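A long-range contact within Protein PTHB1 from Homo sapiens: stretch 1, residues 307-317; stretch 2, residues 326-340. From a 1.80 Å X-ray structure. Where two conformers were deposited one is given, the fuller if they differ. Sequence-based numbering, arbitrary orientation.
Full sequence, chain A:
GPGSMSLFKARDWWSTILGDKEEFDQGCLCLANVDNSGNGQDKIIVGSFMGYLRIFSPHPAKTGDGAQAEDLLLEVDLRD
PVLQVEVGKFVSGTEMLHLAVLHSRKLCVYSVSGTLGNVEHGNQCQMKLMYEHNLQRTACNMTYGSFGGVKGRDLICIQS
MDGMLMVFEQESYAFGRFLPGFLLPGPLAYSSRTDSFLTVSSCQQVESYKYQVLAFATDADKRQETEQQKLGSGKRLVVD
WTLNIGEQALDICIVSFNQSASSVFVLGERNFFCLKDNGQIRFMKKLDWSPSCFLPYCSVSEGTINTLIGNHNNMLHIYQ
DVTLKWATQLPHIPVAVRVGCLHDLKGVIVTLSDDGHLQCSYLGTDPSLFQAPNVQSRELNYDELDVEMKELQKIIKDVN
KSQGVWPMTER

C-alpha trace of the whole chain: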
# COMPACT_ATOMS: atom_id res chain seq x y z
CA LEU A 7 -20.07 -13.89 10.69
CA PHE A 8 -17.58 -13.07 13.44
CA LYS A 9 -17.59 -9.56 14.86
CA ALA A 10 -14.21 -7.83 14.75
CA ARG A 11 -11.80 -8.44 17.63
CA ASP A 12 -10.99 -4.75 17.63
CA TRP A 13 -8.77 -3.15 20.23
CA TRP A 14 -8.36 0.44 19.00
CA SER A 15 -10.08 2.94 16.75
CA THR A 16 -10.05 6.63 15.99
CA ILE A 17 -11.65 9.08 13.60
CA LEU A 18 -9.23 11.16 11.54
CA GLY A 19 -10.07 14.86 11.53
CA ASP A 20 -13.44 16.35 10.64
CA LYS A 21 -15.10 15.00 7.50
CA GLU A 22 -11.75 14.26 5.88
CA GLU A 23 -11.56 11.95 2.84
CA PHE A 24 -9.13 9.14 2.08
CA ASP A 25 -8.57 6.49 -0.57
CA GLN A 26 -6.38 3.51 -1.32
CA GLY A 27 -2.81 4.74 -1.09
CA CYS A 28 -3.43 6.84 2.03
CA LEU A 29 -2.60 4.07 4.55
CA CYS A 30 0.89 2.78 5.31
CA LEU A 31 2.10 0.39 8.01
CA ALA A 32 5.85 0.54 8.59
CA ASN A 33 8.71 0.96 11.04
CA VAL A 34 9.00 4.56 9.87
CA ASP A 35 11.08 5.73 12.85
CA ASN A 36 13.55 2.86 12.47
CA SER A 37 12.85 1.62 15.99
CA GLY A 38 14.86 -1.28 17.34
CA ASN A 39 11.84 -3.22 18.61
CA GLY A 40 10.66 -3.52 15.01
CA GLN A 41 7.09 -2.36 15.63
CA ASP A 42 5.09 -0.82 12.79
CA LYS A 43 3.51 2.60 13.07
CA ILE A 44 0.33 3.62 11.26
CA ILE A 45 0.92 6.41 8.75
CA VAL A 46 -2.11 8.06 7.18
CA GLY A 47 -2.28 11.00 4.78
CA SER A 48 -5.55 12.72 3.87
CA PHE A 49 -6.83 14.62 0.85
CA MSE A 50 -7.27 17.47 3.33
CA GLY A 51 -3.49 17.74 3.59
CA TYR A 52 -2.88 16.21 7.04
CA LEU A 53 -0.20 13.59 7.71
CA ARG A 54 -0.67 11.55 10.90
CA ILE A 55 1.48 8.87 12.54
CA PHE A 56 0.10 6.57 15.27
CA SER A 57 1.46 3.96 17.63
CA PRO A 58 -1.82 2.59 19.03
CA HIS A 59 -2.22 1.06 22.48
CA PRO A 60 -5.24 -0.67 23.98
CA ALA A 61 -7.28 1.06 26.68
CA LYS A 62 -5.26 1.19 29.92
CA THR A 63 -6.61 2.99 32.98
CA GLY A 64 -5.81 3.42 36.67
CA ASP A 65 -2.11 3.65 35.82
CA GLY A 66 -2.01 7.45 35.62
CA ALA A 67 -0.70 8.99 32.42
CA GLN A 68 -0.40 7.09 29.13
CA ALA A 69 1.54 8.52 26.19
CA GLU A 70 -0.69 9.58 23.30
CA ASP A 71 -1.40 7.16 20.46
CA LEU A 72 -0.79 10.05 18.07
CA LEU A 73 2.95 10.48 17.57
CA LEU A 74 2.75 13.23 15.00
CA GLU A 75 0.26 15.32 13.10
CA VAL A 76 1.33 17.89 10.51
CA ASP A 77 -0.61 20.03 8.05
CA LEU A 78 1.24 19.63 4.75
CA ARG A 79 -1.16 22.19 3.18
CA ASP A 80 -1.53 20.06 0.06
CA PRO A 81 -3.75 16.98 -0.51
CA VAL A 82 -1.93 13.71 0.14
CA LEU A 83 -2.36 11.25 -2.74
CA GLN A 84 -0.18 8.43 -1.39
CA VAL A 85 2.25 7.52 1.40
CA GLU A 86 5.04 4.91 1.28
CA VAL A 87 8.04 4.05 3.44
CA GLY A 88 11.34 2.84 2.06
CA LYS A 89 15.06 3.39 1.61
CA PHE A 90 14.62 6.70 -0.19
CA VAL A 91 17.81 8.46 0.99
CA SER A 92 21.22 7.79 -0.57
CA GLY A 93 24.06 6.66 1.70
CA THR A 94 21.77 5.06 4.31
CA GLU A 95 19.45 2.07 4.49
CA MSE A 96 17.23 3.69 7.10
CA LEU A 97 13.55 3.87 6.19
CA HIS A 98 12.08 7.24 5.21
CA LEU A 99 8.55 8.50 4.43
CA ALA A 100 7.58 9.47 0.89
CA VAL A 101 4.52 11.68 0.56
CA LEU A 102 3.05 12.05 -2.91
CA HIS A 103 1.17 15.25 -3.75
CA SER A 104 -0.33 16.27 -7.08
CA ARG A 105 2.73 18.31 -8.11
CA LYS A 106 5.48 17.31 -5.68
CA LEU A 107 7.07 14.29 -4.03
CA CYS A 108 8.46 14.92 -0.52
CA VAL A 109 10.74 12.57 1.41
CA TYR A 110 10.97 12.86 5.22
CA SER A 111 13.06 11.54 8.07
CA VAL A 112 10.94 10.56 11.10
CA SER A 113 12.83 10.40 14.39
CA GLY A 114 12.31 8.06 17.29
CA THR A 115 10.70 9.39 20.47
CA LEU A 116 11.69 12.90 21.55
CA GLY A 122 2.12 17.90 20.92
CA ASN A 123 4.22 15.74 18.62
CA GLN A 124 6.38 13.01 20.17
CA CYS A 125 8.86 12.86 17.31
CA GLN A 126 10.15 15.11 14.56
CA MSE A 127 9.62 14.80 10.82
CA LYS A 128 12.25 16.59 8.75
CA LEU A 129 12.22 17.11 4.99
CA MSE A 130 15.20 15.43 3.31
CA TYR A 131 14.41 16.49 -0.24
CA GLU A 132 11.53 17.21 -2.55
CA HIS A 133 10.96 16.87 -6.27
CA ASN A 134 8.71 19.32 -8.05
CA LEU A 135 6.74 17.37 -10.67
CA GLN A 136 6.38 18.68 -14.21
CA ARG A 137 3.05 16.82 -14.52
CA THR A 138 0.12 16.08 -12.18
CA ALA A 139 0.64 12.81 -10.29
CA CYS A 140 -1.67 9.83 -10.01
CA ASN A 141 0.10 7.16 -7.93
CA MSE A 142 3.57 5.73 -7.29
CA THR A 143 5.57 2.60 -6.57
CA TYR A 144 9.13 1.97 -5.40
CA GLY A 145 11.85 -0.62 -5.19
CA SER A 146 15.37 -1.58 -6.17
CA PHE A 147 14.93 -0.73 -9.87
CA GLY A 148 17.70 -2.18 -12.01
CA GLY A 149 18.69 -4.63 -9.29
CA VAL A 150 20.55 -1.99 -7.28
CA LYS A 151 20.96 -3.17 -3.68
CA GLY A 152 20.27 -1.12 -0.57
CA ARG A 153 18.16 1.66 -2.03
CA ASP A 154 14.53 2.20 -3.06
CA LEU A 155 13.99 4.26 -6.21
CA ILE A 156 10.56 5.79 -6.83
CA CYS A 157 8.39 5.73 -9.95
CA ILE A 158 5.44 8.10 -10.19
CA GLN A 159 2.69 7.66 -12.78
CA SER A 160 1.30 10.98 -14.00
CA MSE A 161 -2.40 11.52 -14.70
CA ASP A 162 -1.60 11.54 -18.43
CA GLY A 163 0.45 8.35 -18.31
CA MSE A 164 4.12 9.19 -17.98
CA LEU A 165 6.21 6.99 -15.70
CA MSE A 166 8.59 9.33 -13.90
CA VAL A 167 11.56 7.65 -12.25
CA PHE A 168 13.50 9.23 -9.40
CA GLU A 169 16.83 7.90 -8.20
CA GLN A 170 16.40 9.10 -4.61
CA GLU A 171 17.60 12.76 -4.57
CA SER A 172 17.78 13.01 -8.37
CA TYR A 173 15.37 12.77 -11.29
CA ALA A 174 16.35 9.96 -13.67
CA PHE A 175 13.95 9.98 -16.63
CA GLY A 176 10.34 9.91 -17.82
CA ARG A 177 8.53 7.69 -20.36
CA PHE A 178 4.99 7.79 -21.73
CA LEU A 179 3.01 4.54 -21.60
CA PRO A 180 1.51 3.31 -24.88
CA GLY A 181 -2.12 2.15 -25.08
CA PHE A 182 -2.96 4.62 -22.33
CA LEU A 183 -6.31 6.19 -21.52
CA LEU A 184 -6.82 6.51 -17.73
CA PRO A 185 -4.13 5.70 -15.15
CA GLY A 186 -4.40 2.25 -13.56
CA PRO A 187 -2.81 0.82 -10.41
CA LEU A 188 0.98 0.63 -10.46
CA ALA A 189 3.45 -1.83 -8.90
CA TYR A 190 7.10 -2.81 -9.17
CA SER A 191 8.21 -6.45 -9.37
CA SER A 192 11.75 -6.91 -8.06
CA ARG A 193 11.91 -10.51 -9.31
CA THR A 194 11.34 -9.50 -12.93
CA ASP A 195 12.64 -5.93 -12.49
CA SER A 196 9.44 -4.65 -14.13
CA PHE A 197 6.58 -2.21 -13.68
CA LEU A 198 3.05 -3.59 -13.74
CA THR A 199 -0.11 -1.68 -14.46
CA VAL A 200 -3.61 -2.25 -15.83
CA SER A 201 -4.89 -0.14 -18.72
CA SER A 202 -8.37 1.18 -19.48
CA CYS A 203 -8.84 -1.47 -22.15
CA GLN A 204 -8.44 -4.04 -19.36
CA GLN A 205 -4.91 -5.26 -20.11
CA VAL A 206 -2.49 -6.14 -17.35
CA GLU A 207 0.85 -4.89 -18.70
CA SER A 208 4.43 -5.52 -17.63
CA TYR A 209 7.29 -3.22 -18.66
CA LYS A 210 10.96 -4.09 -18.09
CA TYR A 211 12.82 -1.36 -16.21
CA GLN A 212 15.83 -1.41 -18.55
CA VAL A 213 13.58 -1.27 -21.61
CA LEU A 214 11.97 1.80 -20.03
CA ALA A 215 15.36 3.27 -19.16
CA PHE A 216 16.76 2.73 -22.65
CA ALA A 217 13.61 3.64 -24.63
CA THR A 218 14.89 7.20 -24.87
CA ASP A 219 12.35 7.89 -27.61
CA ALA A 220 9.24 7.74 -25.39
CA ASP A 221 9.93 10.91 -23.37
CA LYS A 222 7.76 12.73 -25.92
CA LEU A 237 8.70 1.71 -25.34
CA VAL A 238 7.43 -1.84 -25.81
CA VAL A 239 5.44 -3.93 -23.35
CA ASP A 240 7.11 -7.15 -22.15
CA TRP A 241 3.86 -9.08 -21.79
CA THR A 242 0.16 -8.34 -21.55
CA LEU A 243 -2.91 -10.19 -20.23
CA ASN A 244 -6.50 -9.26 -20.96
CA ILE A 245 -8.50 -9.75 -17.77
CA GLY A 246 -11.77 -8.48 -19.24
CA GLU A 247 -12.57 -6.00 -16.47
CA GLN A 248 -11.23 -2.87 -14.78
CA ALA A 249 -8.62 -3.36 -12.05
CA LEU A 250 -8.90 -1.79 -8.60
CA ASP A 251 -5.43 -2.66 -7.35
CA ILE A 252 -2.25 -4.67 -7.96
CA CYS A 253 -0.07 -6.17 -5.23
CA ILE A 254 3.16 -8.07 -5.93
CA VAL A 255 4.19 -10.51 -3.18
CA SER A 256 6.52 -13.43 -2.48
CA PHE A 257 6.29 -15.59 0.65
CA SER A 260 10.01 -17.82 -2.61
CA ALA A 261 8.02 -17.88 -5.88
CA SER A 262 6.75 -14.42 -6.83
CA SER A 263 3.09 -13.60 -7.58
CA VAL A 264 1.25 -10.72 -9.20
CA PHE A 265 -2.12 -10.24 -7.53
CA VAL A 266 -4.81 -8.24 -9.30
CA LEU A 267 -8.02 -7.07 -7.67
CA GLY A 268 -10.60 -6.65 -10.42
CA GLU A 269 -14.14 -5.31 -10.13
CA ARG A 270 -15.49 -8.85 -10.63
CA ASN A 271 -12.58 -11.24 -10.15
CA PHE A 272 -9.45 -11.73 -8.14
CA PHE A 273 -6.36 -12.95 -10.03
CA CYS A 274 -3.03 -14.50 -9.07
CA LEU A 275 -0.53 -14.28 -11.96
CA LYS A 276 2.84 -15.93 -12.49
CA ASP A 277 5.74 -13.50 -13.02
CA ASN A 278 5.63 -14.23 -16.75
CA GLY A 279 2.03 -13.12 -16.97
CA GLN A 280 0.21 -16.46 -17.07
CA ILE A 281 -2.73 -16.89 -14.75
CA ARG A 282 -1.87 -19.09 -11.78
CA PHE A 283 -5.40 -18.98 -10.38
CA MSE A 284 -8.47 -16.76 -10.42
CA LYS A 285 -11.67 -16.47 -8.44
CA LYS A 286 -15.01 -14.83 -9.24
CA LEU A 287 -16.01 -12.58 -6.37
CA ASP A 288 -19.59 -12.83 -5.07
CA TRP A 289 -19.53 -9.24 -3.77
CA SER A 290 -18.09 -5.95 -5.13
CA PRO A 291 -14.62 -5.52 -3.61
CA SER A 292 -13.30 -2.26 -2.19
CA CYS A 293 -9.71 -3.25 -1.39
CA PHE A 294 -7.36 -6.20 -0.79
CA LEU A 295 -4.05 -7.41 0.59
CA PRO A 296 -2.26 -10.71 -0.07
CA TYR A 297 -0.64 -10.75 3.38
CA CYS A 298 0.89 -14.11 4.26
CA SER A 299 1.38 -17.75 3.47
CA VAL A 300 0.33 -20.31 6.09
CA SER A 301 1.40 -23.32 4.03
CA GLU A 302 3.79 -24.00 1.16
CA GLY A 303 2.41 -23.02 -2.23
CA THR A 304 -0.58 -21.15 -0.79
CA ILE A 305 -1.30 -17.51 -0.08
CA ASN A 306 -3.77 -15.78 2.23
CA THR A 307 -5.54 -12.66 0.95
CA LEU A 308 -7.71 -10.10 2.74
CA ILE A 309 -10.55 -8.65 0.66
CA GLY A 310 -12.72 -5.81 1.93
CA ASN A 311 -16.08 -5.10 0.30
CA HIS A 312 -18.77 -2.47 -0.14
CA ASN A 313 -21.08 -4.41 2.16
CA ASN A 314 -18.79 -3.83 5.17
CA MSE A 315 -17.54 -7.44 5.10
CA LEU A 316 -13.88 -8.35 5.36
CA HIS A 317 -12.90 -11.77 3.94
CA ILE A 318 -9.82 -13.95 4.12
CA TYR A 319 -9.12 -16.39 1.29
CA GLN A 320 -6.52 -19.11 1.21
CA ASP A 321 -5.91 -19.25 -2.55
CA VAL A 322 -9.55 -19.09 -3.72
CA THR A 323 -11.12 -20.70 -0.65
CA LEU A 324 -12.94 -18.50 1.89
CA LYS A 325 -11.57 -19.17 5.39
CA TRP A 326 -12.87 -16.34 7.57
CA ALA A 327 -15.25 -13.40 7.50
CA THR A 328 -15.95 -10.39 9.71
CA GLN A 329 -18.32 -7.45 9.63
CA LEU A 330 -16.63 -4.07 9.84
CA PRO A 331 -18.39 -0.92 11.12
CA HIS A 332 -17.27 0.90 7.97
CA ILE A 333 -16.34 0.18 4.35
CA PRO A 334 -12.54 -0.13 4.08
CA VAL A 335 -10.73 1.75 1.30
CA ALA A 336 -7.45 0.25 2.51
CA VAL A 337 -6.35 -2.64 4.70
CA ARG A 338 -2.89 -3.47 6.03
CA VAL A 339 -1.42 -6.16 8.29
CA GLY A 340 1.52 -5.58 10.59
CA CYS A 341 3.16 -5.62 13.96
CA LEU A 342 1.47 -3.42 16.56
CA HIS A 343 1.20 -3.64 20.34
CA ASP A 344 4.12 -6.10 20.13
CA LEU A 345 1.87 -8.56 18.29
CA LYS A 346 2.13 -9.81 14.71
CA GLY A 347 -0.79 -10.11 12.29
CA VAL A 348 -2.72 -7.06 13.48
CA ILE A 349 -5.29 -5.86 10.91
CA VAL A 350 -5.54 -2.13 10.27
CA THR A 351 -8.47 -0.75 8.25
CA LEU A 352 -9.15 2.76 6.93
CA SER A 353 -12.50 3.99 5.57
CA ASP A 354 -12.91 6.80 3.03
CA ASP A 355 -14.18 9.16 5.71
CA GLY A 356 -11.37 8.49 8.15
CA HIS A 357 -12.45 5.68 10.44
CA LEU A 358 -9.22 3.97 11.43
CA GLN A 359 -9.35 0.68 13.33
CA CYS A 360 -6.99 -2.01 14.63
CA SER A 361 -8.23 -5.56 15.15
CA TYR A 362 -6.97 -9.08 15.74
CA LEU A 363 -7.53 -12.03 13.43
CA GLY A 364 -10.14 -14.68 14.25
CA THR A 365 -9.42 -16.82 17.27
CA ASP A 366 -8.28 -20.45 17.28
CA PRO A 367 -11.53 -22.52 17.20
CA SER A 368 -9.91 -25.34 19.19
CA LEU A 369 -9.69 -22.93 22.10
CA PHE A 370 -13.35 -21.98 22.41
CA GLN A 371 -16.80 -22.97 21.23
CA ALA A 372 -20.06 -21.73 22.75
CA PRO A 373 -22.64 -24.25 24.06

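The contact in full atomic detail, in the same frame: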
# COMPACT_ATOMS: atom_id res chain seq x y z
N THR A 307 -5.21 -13.99 1.46
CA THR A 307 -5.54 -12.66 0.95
C THR A 307 -6.75 -12.07 1.67
O THR A 307 -7.81 -12.71 1.77
CB THR A 307 -5.84 -12.71 -0.56
OG1 THR A 307 -4.69 -13.23 -1.25
CG2 THR A 307 -6.17 -11.31 -1.09
N LEU A 308 -6.59 -10.85 2.17
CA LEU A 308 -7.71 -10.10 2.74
C LEU A 308 -8.44 -9.39 1.62
O LEU A 308 -7.80 -8.79 0.77
CB LEU A 308 -7.23 -9.08 3.77
CG LEU A 308 -6.92 -9.61 5.16
CD1 LEU A 308 -5.91 -8.67 5.80
CD2 LEU A 308 -8.20 -9.64 5.96
N ILE A 309 -9.77 -9.44 1.62
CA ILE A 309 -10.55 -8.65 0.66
C ILE A 309 -11.69 -7.95 1.39
O ILE A 309 -12.52 -8.60 2.03
CB ILE A 309 -11.12 -9.54 -0.48
CG1 ILE A 309 -9.98 -10.29 -1.20
CG2 ILE A 309 -11.94 -8.67 -1.47
CD1 ILE A 309 -10.41 -11.13 -2.43
N GLY A 310 -11.68 -6.62 1.32
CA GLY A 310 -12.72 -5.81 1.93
C GLY A 310 -13.75 -5.50 0.87
O GLY A 310 -13.41 -5.45 -0.32
N ASN A 311 -15.00 -5.30 1.27
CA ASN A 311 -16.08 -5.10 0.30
C ASN A 311 -16.99 -3.93 0.62
O ASN A 311 -16.91 -3.35 1.70
CB ASN A 311 -16.91 -6.37 0.19
CG ASN A 311 -16.08 -7.58 -0.12
OD1 ASN A 311 -15.77 -7.84 -1.28
ND2 ASN A 311 -15.70 -8.32 0.91
N HIS A 312 -17.88 -3.61 -0.31
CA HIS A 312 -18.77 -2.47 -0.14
C HIS A 312 -19.96 -2.79 0.75
O HIS A 312 -20.79 -1.93 1.02
CB HIS A 312 -19.24 -1.94 -1.49
CG HIS A 312 -18.15 -1.30 -2.29
ND1 HIS A 312 -17.77 0.01 -2.10
CD2 HIS A 312 -17.31 -1.81 -3.22
CE1 HIS A 312 -16.76 0.29 -2.91
NE2 HIS A 312 -16.47 -0.79 -3.60
N ASN A 313 -20.04 -4.03 1.21
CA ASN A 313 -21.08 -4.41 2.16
C ASN A 313 -20.55 -4.54 3.59
O ASN A 313 -21.12 -5.25 4.41
CB ASN A 313 -21.74 -5.71 1.73
CG ASN A 313 -20.76 -6.86 1.64
OD1 ASN A 313 -19.55 -6.69 1.88
ND2 ASN A 313 -21.26 -8.04 1.32
N ASN A 314 -19.43 -3.86 3.85
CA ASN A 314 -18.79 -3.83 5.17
C ASN A 314 -18.17 -5.15 5.63
O ASN A 314 -17.73 -5.27 6.77
CB ASN A 314 -19.78 -3.34 6.23
CG ASN A 314 -20.37 -1.98 5.91
OD1 ASN A 314 -19.74 -0.96 6.16
ND2 ASN A 314 -21.57 -1.97 5.34
N MSE A 315 -18.13 -6.14 4.75
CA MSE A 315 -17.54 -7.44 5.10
C MSE A 315 -16.06 -7.47 4.77
O MSE A 315 -15.62 -6.89 3.77
CB MSE A 315 -18.26 -8.57 4.37
CG MSE A 315 -19.74 -8.71 4.72
SE MSE A 315 -20.05 -9.08 6.61
CE MSE A 315 -19.01 -10.71 6.79
N LEU A 316 -15.29 -8.13 5.62
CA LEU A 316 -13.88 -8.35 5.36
C LEU A 316 -13.64 -9.86 5.29
O LEU A 316 -13.98 -10.57 6.23
CB LEU A 316 -13.03 -7.69 6.44
CG LEU A 316 -11.51 -7.79 6.30
CD1 LEU A 316 -11.03 -7.03 5.05
CD2 LEU A 316 -10.83 -7.24 7.56
N HIS A 317 -13.08 -10.33 4.18
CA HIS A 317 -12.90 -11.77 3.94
C HIS A 317 -11.44 -12.16 3.89
O HIS A 317 -10.61 -11.38 3.45
CB HIS A 317 -13.56 -12.19 2.63
CG HIS A 317 -15.05 -12.01 2.62
ND1 HIS A 317 -15.68 -11.17 1.73
CD2 HIS A 317 -16.02 -12.54 3.39
CE1 HIS A 317 -16.98 -11.21 1.95
NE2 HIS A 317 -17.21 -12.03 2.95
N TRP A 326 -12.51 -17.19 6.44
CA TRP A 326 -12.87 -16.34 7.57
C TRP A 326 -13.56 -15.09 7.08
O TRP A 326 -13.24 -14.59 6.01
CB TRP A 326 -11.61 -15.97 8.34
CG TRP A 326 -11.74 -15.08 9.53
CD1 TRP A 326 -12.09 -15.45 10.80
CD2 TRP A 326 -11.44 -13.68 9.60
NE1 TRP A 326 -12.04 -14.36 11.64
CE2 TRP A 326 -11.64 -13.27 10.93
CE3 TRP A 326 -11.04 -12.73 8.65
CZ2 TRP A 326 -11.43 -11.95 11.34
CZ3 TRP A 326 -10.84 -11.42 9.06
CH2 TRP A 326 -11.05 -11.04 10.39
N ALA A 327 -14.51 -14.60 7.87
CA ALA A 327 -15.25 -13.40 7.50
C ALA A 327 -15.67 -12.61 8.73
O ALA A 327 -16.11 -13.19 9.72
CB ALA A 327 -16.50 -13.78 6.67
N THR A 328 -15.53 -11.29 8.65
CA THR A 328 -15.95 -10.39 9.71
C THR A 328 -16.69 -9.18 9.17
O THR A 328 -16.39 -8.71 8.08
CB THR A 328 -14.73 -9.92 10.51
OG1 THR A 328 -14.05 -11.07 11.02
CG2 THR A 328 -15.13 -9.04 11.65
N GLN A 329 -17.64 -8.68 9.96
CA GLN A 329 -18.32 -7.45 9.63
C GLN A 329 -17.52 -6.30 10.21
O GLN A 329 -17.11 -6.35 11.37
CB GLN A 329 -19.75 -7.44 10.18
CG GLN A 329 -20.59 -6.25 9.72
CD GLN A 329 -22.04 -6.35 10.17
OE1 GLN A 329 -22.40 -7.23 10.96
NE2 GLN A 329 -22.88 -5.44 9.68
N LEU A 330 -17.26 -5.29 9.39
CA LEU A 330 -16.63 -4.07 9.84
C LEU A 330 -17.70 -3.01 10.03
O LEU A 330 -18.74 -3.06 9.37
CB LEU A 330 -15.58 -3.59 8.84
CG LEU A 330 -14.52 -4.59 8.38
CD1 LEU A 330 -13.53 -3.92 7.43
CD2 LEU A 330 -13.79 -5.21 9.56
N PRO A 331 -17.46 -2.04 10.93
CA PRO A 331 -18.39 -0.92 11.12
C PRO A 331 -18.42 0.03 9.93
O PRO A 331 -19.37 0.79 9.76
CB PRO A 331 -17.84 -0.22 12.37
CG PRO A 331 -16.42 -0.61 12.45
CD PRO A 331 -16.34 -2.00 11.88
N HIS A 332 -17.38 -0.02 9.09
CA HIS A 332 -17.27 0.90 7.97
C HIS A 332 -16.63 0.23 6.77
O HIS A 332 -15.86 -0.71 6.92
CB HIS A 332 -16.47 2.14 8.38
CG HIS A 332 -17.03 2.86 9.57
ND1 HIS A 332 -18.11 3.71 9.48
CD2 HIS A 332 -16.67 2.83 10.87
CE1 HIS A 332 -18.39 4.18 10.68
NE2 HIS A 332 -17.53 3.67 11.54
N ILE A 333 -16.94 0.71 5.57
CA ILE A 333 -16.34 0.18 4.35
C ILE A 333 -14.87 0.58 4.26
O ILE A 333 -14.54 1.75 4.25
CB ILE A 333 -17.07 0.68 3.09
CG1 ILE A 333 -18.52 0.20 3.10
CG2 ILE A 333 -16.35 0.22 1.83
CD1 ILE A 333 -19.36 0.78 1.98
N PRO A 334 -13.98 -0.42 4.16
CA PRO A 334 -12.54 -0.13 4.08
C PRO A 334 -12.13 0.31 2.67
O PRO A 334 -12.52 -0.33 1.70
CB PRO A 334 -11.90 -1.47 4.45
CG PRO A 334 -12.93 -2.51 3.98
CD PRO A 334 -14.28 -1.86 4.10
N VAL A 335 -11.38 1.40 2.57
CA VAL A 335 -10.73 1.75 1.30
C VAL A 335 -9.31 1.23 1.27
O VAL A 335 -8.70 1.17 0.21
CB VAL A 335 -10.66 3.26 1.04
CG1 VAL A 335 -12.03 3.79 0.74
CG2 VAL A 335 -9.97 3.99 2.21
N ALA A 336 -8.77 0.88 2.44
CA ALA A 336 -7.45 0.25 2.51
C ALA A 336 -7.38 -0.65 3.72
O ALA A 336 -7.99 -0.37 4.75
CB ALA A 336 -6.33 1.30 2.58
N VAL A 337 -6.62 -1.73 3.59
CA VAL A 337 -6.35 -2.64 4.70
C VAL A 337 -4.88 -2.99 4.68
O VAL A 337 -4.28 -3.17 3.60
CB VAL A 337 -7.23 -3.92 4.61
CG1 VAL A 337 -7.08 -4.63 3.26
CG2 VAL A 337 -6.92 -4.85 5.75
N ARG A 338 -4.28 -3.04 5.86
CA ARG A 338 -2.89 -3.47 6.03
C ARG A 338 -2.78 -4.44 7.19
O ARG A 338 -3.64 -4.46 8.08
CB ARG A 338 -1.97 -2.26 6.25
CG ARG A 338 -1.91 -1.33 5.02
CD ARG A 338 -1.05 -1.97 3.95
NE ARG A 338 -0.81 -1.07 2.81
CZ ARG A 338 -1.65 -0.88 1.81
NH1 ARG A 338 -2.81 -1.53 1.77
NH2 ARG A 338 -1.33 -0.04 0.83
N VAL A 339 -1.73 -5.26 7.18
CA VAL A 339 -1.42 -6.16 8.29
C VAL A 339 -0.02 -5.87 8.80
O VAL A 339 0.90 -5.69 8.01
CB VAL A 339 -1.51 -7.64 7.87
CG1 VAL A 339 -1.10 -8.57 9.00
CG2 VAL A 339 -2.93 -7.94 7.43
N GLY A 340 0.17 -5.84 10.10
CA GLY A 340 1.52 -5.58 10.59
C GLY A 340 1.70 -5.87 12.05
O GLY A 340 0.87 -6.52 12.68

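What holds the two stretches together most firmly? Three backbone hydrogen bonds do, two of them between strand 315-317 and strand 326-329, which run antiparallel with their axes 4.7 Å apart at closest approach. L316 and T328 form a hydrogen-bonded pair in both directions: L316 N donates to T328 O at 2.8 Å, and T328 N donates to L316 O at 3.0 Å. The third bond lies just beyond the second strand, where L330 N reaches N314 O at 2.7 Å. All three are close to linear, and the last carries the ladder one step past the strands, to N314 and L330.

What lies beside these bonds? M315 with Q329 and H317 with A327 are non-hydrogen-bonded pairs, their CA atoms 4.6 Å apart, and here CA-H groups face carbonyl oxygens. M315 CA lies 3.4 Å from T328 O, A327 CA 3.4 Å from L316 O, and H317 CA 3.5 Å from W326 O. The side chains of M315, H317, A327 and Q329 share one face of the sheet. There A327 CB meets the edge of the H317 ring, 3.5 Å from H317 CD2, while the selenium of M315, a selenomethionine, sits 3.8 Å from Q329 CA (SE to CA).

How does the turn in the first stretch meet the second? N311 to N314 form a type I turn, leading the chain from strand 307-311 back into strand 315-317. N313 OD1, in the turn, accepts a hydrogen bond from M315 N, just after it, at 3.2 Å. The side chain of N314 reaches across to the loop after the second strand: its OD1 is 3.3 Å from I333 N, but the angle is too poor for a hydrogen bond. I333 also packs against the turn's backbone, its CD1 3.2 Å from H312 O and its CG2 3.6 Å from N311 O.

Where is the apolar packing? L316 and T328 point to the other face of the sheet, where L316 CB is 3.9 Å from L330 CD1 and L316 CD2 is 4.4 Å from W326 CZ3. L308, on the neighbouring strand, extends this cluster: its CD1 lies 3.5 Å from V339 CG2 and 4.0 Å from V337 CG2. Strand 336-340 thus joins the contact through side chains, after the chain turns a corner at V335. At G310, CA approaches P334 CG to 3.9 Å; a CB there would stand only 2.6 Å from P334 CG, a clash, so the absence of a side chain makes room for the proline ring.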